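PDB 2G64: putative 6-pyruvoyl tetrahydrobiopterin synthase from Caenorhabditis elegans, which probably converts 7,8-dihydroneopterin triphosphate into 6-pyruvoyl tetrahydropterin, a zinc-dependent step in the biosynthesis of tetrahydrobiopterin. Local coordinates for residues A[20-25]-A[37-42]; A[44-49]-A[128-133]. The protein carries 1 engineered substitution. All coordinates share one frame; numbering follows the deposited sequence.

Contact 1 of 2, residues A[20-25]-A[37-42]; sequences RLHSEK and KCNNSN. With NA (sodium ion), chain C.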
loop_
_atom_site.group_PDB
_atom_site.type_symbol
_atom_site.label_atom_id
_atom_site.label_comp_id
_atom_site.label_asym_id
_atom_site.label_seq_id
_atom_site.Cartn_x
_atom_site.Cartn_y
_atom_site.Cartn_z
ATOM N N ARG A 20 -17.044 20.966 1.868
ATOM C CA ARG A 20 -16.757 22.020 0.901
ATOM C C ARG A 20 -15.909 23.059 1.634
ATOM O O ARG A 20 -16.231 23.443 2.770
ATOM C CB ARG A 20 -18.068 22.643 0.420
ATOM C CG ARG A 20 -17.838 23.895 -0.430
ATOM C CD ARG A 20 -19.141 24.671 -0.614
ATOM N NE ARG A 20 -18.949 25.701 -1.628
ATOM C CZ ARG A 20 -19.588 26.867 -1.655
ATOM N NH1 ARG A 20 -20.442 27.195 -0.689
ATOM N NH2 ARG A 20 -19.349 27.715 -2.650
ATOM N N LEU A 21 -14.811 23.491 1.017
ATOM C CA LEU A 21 -13.967 24.512 1.632
ATOM C C LEU A 21 -14.557 25.879 1.281
ATOM O O LEU A 21 -14.611 26.265 0.104
ATOM C CB LEU A 21 -12.522 24.384 1.144
ATOM C CG LEU A 21 -11.855 23.069 1.586
ATOM C CD1 LEU A 21 -10.401 23.099 1.133
ATOM C CD2 LEU A 21 -11.962 22.943 3.131
ATOM N N HIS A 22 -15.067 26.570 2.302
ATOM C CA HIS A 22 -15.723 27.866 2.098
ATOM C C HIS A 22 -15.605 28.612 3.426
ATOM O O HIS A 22 -16.111 28.139 4.449
ATOM C CB HIS A 22 -17.200 27.684 1.700
ATOM C CG HIS A 22 -17.851 28.940 1.195
ATOM N ND1 HIS A 22 -18.587 29.781 2.006
ATOM C CD2 HIS A 22 -17.859 29.505 -0.036
ATOM C CE1 HIS A 22 -19.025 30.807 1.293
ATOM N NE2 HIS A 22 -18.606 30.658 0.049
ATOM N N SER A 23 -14.928 29.763 3.410
ATOM C CA SER A 23 -14.797 30.579 4.621
ATOM C C SER A 23 -15.886 31.650 4.689
ATOM O O SER A 23 -16.096 32.393 3.733
ATOM C CB SER A 23 -13.439 31.276 4.683
ATOM O OG SER A 23 -13.427 32.211 5.770
ATOM N N GLU A 24 -16.553 31.761 5.831
ATOM C CA GLU A 24 -17.481 32.878 6.029
ATOM C C GLU A 24 -16.794 34.260 6.105
ATOM O O GLU A 24 -17.465 35.286 6.031
ATOM C CB GLU A 24 -18.366 32.621 7.256
ATOM C CG GLU A 24 -19.346 31.483 7.041
ATOM C CD GLU A 24 -20.205 31.704 5.816
ATOM O OE1 GLU A 24 -20.653 32.851 5.613
ATOM O OE2 GLU A 24 -20.426 30.740 5.054
ATOM N N LYS A 25 -15.467 34.286 6.241
ATOM C CA LYS A 25 -14.710 35.548 6.285
ATOM C C LYS A 25 -14.184 35.990 4.899
ATOM O O LYS A 25 -13.448 36.983 4.787
ATOM C CB LYS A 25 -13.545 35.456 7.282
ATOM C CG LYS A 25 -13.937 34.946 8.670
ATOM C CD LYS A 25 -14.017 36.059 9.694
ATOM C CE LYS A 25 -14.510 35.545 11.051
ATOM N NZ LYS A 25 -13.394 35.335 12.026
ATOM N N LYS A 37 -11.309 24.359 -7.012
ATOM C CA LYS A 37 -12.305 23.288 -7.145
ATOM C C LYS A 37 -12.816 22.790 -5.778
ATOM O O LYS A 37 -13.921 22.255 -5.673
ATOM C CB LYS A 37 -11.733 22.114 -7.938
ATOM C CG LYS A 37 -11.707 22.349 -9.446
ATOM C CD LYS A 37 -11.268 21.078 -10.183
ATOM C CE LYS A 37 -11.250 21.279 -11.696
ATOM N NZ LYS A 37 -12.568 20.965 -12.310
ATOM N N CYS A 38 -12.019 22.980 -4.731
ATOM C CA CYS A 38 -12.477 22.604 -3.391
ATOM C C CYS A 38 -13.674 23.430 -2.894
ATOM O O CYS A 38 -14.386 23.012 -1.979
ATOM C CB CYS A 38 -11.338 22.646 -2.387
ATOM S SG CYS A 38 -10.064 21.394 -2.704
ATOM N N ASN A 39 -13.930 24.559 -3.547
ATOM C CA ASN A 39 -15.091 25.374 -3.219
ATOM C C ASN A 39 -16.366 24.964 -3.998
ATOM O O ASN A 39 -17.399 25.636 -3.906
ATOM C CB ASN A 39 -14.727 26.858 -3.454
ATOM C CG ASN A 39 -15.809 27.813 -3.010
ATOM O OD1 ASN A 39 -16.429 28.486 -3.846
ATOM N ND2 ASN A 39 -16.036 27.900 -1.698
ATOM N N ASN A 40 -16.309 23.860 -4.754
ATOM C CA ASN A 40 -17.479 23.417 -5.549
ATOM C C ASN A 40 -18.703 23.490 -4.666
ATOM O O ASN A 40 -18.706 22.927 -3.563
ATOM C CB ASN A 40 -17.332 21.944 -6.025
ATOM C CG ASN A 40 -18.597 21.412 -6.748
ATOM O OD1 ASN A 40 -18.969 21.941 -7.788
ATOM N ND2 ASN A 40 -19.240 20.351 -6.205
ATOM N N SER A 41 -19.752 24.153 -5.146
ATOM C CA SER A 41 -20.870 24.486 -4.272
ATOM C C SER A 41 -21.574 23.286 -3.667
ATOM O O SER A 41 -22.052 23.362 -2.532
ATOM C CB SER A 41 -21.861 25.442 -4.956
ATOM O OG SER A 41 -22.734 24.746 -5.816
ATOM N N ASN A 42 -21.648 22.171 -4.399
ATOM C CA ASN A 42 -22.274 20.988 -3.822
ATOM C C ASN A 42 -21.289 20.055 -3.103
ATOM O O ASN A 42 -21.665 18.961 -2.667
ATOM C CB ASN A 42 -23.106 20.221 -4.854
ATOM C CG ASN A 42 -24.333 20.995 -5.291
ATOM O OD1 ASN A 42 -25.032 21.555 -4.461
ATOM N ND2 ASN A 42 -24.588 21.031 -6.584
HETATM NA NA NA C . -16.503 21.413 -2.626
#
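R20 and N39 carry most of the polar contact between 20-25 and 37-42. The guanidinium grips the backbone carbonyl of N39 side-on, with NE 2.8 Å and NH2 3.1 Å from N39 O. This oxygen lies in the guanidinium plane, whereas NE stands above the plane of the carbonyl and NH2 lies within it. The arm reaches that far because it is extended from CG to NE, with CG anti to the backbone N (chi1 171°). A weak bond from NH2 to N39 OD1 adds to the grip.

The amide of N39 answers in the other direction: ND2 gives an almost straight bond (178°) to L21 O at 2.8 Å. At the backbone, L21 N donates to C38 O at 3.1 Å. These bonds join the loop after strand 6-19 to the 3-10 turn that follows helix 28-35, in the part of the PTPS fold that holds C38, predicted to be the catalytic proton acceptor. C38 O and N40 O, with H44 ND1, also bind a sodium ion.

Among the packing contacts, L21 CD1 meets C38 CB at 3.7 Å, and L21 also touches F35 of helix 28-35. S41 CA lies over one face of the R20 guanidinium, offset toward its rim. H84 of a second subunit packs on C38 and N40.

Contact 2 of 2, residues A[44-49]-A[128-133]; sequences HGHNYV and EETPKN. With NA (sodium ion), chain B; ZN (zinc ion), chain D; NA (sodium ion), chain C.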
loop_
_atom_site.group_PDB
_atom_site.type_symbol
_atom_site.label_atom_id
_atom_site.label_comp_id
_atom_site.label_asym_id
_atom_site.label_seq_id
_atom_site.Cartn_x
_atom_site.Cartn_y
_atom_site.Cartn_z
ATOM N N HIS A 44 -17.588 17.898 -2.189
ATOM C CA HIS A 44 -16.871 16.737 -2.694
ATOM C C HIS A 44 -16.564 15.968 -1.412
ATOM O O HIS A 44 -17.184 16.240 -0.366
ATOM C CB HIS A 44 -15.590 17.141 -3.460
ATOM C CG HIS A 44 -14.572 17.875 -2.626
ATOM N ND1 HIS A 44 -14.721 19.198 -2.256
ATOM C CD2 HIS A 44 -13.402 17.462 -2.072
ATOM C CE1 HIS A 44 -13.691 19.566 -1.511
ATOM N NE2 HIS A 44 -12.877 18.532 -1.386
ATOM N N GLY A 45 -15.656 15.001 -1.475
ATOM C CA GLY A 45 -15.479 14.126 -0.321
ATOM C C GLY A 45 -14.190 13.342 -0.318
ATOM O O GLY A 45 -13.432 13.378 -1.284
ATOM N N HIS A 46 -13.937 12.647 0.787
ATOM C CA HIS A 46 -12.679 11.919 0.952
ATOM C C HIS A 46 -12.941 10.711 1.820
ATOM O O HIS A 46 -13.840 10.738 2.666
ATOM C CB HIS A 46 -11.588 12.783 1.629
ATOM C CG HIS A 46 -11.240 14.029 0.878
ATOM N ND1 HIS A 46 -10.558 14.007 -0.317
ATOM C CD2 HIS A 46 -11.504 15.333 1.138
ATOM C CE1 HIS A 46 -10.409 15.245 -0.760
ATOM N NE2 HIS A 46 -10.972 16.067 0.106
ATOM N N ASN A 47 -12.155 9.646 1.627
ATOM C CA ASN A 47 -11.919 8.695 2.715
ATOM C C ASN A 47 -10.729 9.222 3.496
ATOM O O ASN A 47 -9.628 9.290 2.968
ATOM C CB ASN A 47 -11.569 7.322 2.157
ATOM C CG ASN A 47 -12.609 6.816 1.187
ATOM O OD1 ASN A 47 -13.803 6.790 1.491
ATOM N ND2 ASN A 47 -12.152 6.396 0.014
ATOM N N TYR A 48 -10.969 9.661 4.726
ATOM C CA TYR A 48 -9.893 10.239 5.505
ATOM C C TYR A 48 -9.259 9.094 6.300
ATOM O O TYR A 48 -9.970 8.335 6.947
ATOM C CB TYR A 48 -10.475 11.263 6.482
ATOM C CG TYR A 48 -10.946 12.563 5.881
ATOM C CD1 TYR A 48 -10.071 13.643 5.741
ATOM C CD2 TYR A 48 -12.287 12.740 5.504
ATOM C CE1 TYR A 48 -10.504 14.874 5.213
ATOM C CE2 TYR A 48 -12.730 13.961 4.995
ATOM C CZ TYR A 48 -11.839 15.013 4.838
ATOM O OH TYR A 48 -12.290 16.197 4.335
ATOM N N VAL A 49 -7.938 8.965 6.244
ATOM C CA VAL A 49 -7.268 8.037 7.157
ATOM C C VAL A 49 -6.917 8.808 8.448
ATOM O O VAL A 49 -6.332 9.895 8.390
ATOM C CB VAL A 49 -5.987 7.454 6.531
ATOM C CG1 VAL A 49 -5.301 6.523 7.514
ATOM C CG2 VAL A 49 -6.327 6.669 5.238
ATOM N N GLU A 128 -4.861 11.708 6.715
ATOM C CA GLU A 128 -4.528 11.646 5.289
ATOM C C GLU A 128 -5.815 11.918 4.528
ATOM O O GLU A 128 -6.736 11.104 4.518
ATOM C CB GLU A 128 -3.927 10.287 4.912
ATOM C CG GLU A 128 -2.766 9.837 5.820
ATOM C CD GLU A 128 -2.036 8.589 5.343
ATOM O OE1 GLU A 128 -2.582 7.848 4.498
ATOM O OE2 GLU A 128 -0.908 8.346 5.836
ATOM N N GLU A 129 -5.874 13.084 3.917
ATOM C CA GLU A 129 -7.025 13.494 3.138
ATOM C C GLU A 129 -7.138 12.648 1.862
ATOM O O GLU A 129 -8.236 12.254 1.470
ATOM C CB GLU A 129 -6.819 14.957 2.811
ATOM C CG GLU A 129 -7.727 15.563 1.824
ATOM C CD GLU A 129 -7.175 16.911 1.425
ATOM O OE1 GLU A 129 -6.587 17.011 0.331
ATOM O OE2 GLU A 129 -7.262 17.845 2.246
ATOM N N THR A 130 -5.991 12.397 1.231
ATOM C CA THR A 130 -5.825 11.354 0.220
ATOM C C THR A 130 -4.463 10.720 0.492
ATOM O O THR A 130 -3.716 11.191 1.349
ATOM C CB THR A 130 -5.800 11.930 -1.210
ATOM O OG1 THR A 130 -4.550 12.571 -1.425
ATOM C CG2 THR A 130 -6.951 12.946 -1.432
ATOM N N PRO A 131 -4.141 9.638 -0.218
ATOM C CA PRO A 131 -2.827 9.016 -0.036
ATOM C C PRO A 131 -1.652 9.948 -0.307
ATOM O O PRO A 131 -0.524 9.652 0.094
ATOM C CB PRO A 131 -2.860 7.813 -1.006
ATOM C CG PRO A 131 -4.367 7.488 -1.109
ATOM C CD PRO A 131 -4.991 8.879 -1.161
ATOM N N LYS A 132 -1.909 11.079 -0.942
ATOM C CA LYS A 132 -0.857 11.998 -1.341
ATOM C C LYS A 132 -0.756 13.263 -0.491
ATOM O O LYS A 132 0.208 14.016 -0.644
ATOM C CB LYS A 132 -1.033 12.427 -2.800
ATOM C CG LYS A 132 -0.734 11.334 -3.825
ATOM C CD LYS A 132 -1.363 11.665 -5.180
ATOM C CE LYS A 132 -0.876 12.996 -5.739
ATOM N NZ LYS A 132 0.459 12.883 -6.402
ATOM N N ASN A 133 -1.749 13.506 0.370
ATOM C CA ASN A 133 -1.856 14.764 1.130
ATOM C C ASN A 133 -2.049 14.403 2.604
ATOM O O ASN A 133 -3.124 13.924 2.988
ATOM C CB ASN A 133 -3.076 15.585 0.676
ATOM C CG ASN A 133 -2.967 16.078 -0.760
ATOM O OD1 ASN A 133 -1.906 16.499 -1.201
ATOM N ND2 ASN A 133 -4.081 16.059 -1.482
HETATM NA NA NA B . -6.726 9.014 2.322
HETATM ZN ZN ZN D . -11.431 18.112 0.132
HETATM NA NA NA C . -16.503 21.413 -2.626
HETATM O O HOH W 1 -4.436 7.688 2.495
HETATM O O HOH W 2 -8.258 7.736 0.390
HETATM O O HOH W 3 -10.063 19.322 0.107
#
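V49 and E128 form an antiparallel hydrogen-bonded pair, V49 N giving to E128 O at 3.0 Å and E128 N to V49 O at 2.9 Å, before segment 128-133 turns a corner at E129. The CA of Y48 adds a C-H...O contact to E128 O. On one face of the sheet the V49 and E128 side chains lie side by side, pointing the same way, with their CB atoms 3.9 Å apart.

At the corner, E129 sends its CG over the centre of the H46 ring, a CH-pi contact of 3.6 Å to the centroid and only 6° from the ring normal. CG reaches the ring by standing anti to the backbone N (chi1 169°), and the carboxylate plane beyond is turned 19° from that of the ring. H46 NE2 binds zinc at 2.1 Å, as does H44 NE2; H19 and a water complete the site. E129, by similarity part of the charge relay, thus packs directly on a zinc ligand, and its OE2 is bonded to S101. A water that donates to E128 OE1 at 2.7 Å also binds the sodium ion held by N47 O. H46 ND1 bonds to N47 OD1 of a second subunit.

Strand 44-57 lies between strands 6-19 and 122-128, with Y48 stacked on F15 of the former; strand 133-137 follows the turn and pairs with a strand of a third subunit.

Overall arrangement
The two contacts come one after the other along the chain, and their centres lie about 17 Å apart. Contact 1 joins the loops flanking helix 28-35, which bridge strands 6-19 and 44-57; contact 2 lies on the sheet itself, where strand 44-57 meets the end of strand 122-128. H44, at the start of strand 44-57, links them: it binds the sodium ion held by carbonyls of contact 1 and the zinc ion of contact 2. C38, the predicted proton acceptor, lies near the same zinc ion, and E129, a charge-relay residue by similarity, packs on its ligand H46. Both contacts reach the second subunit, whose H84 is the remaining charge-relay residue by similarity.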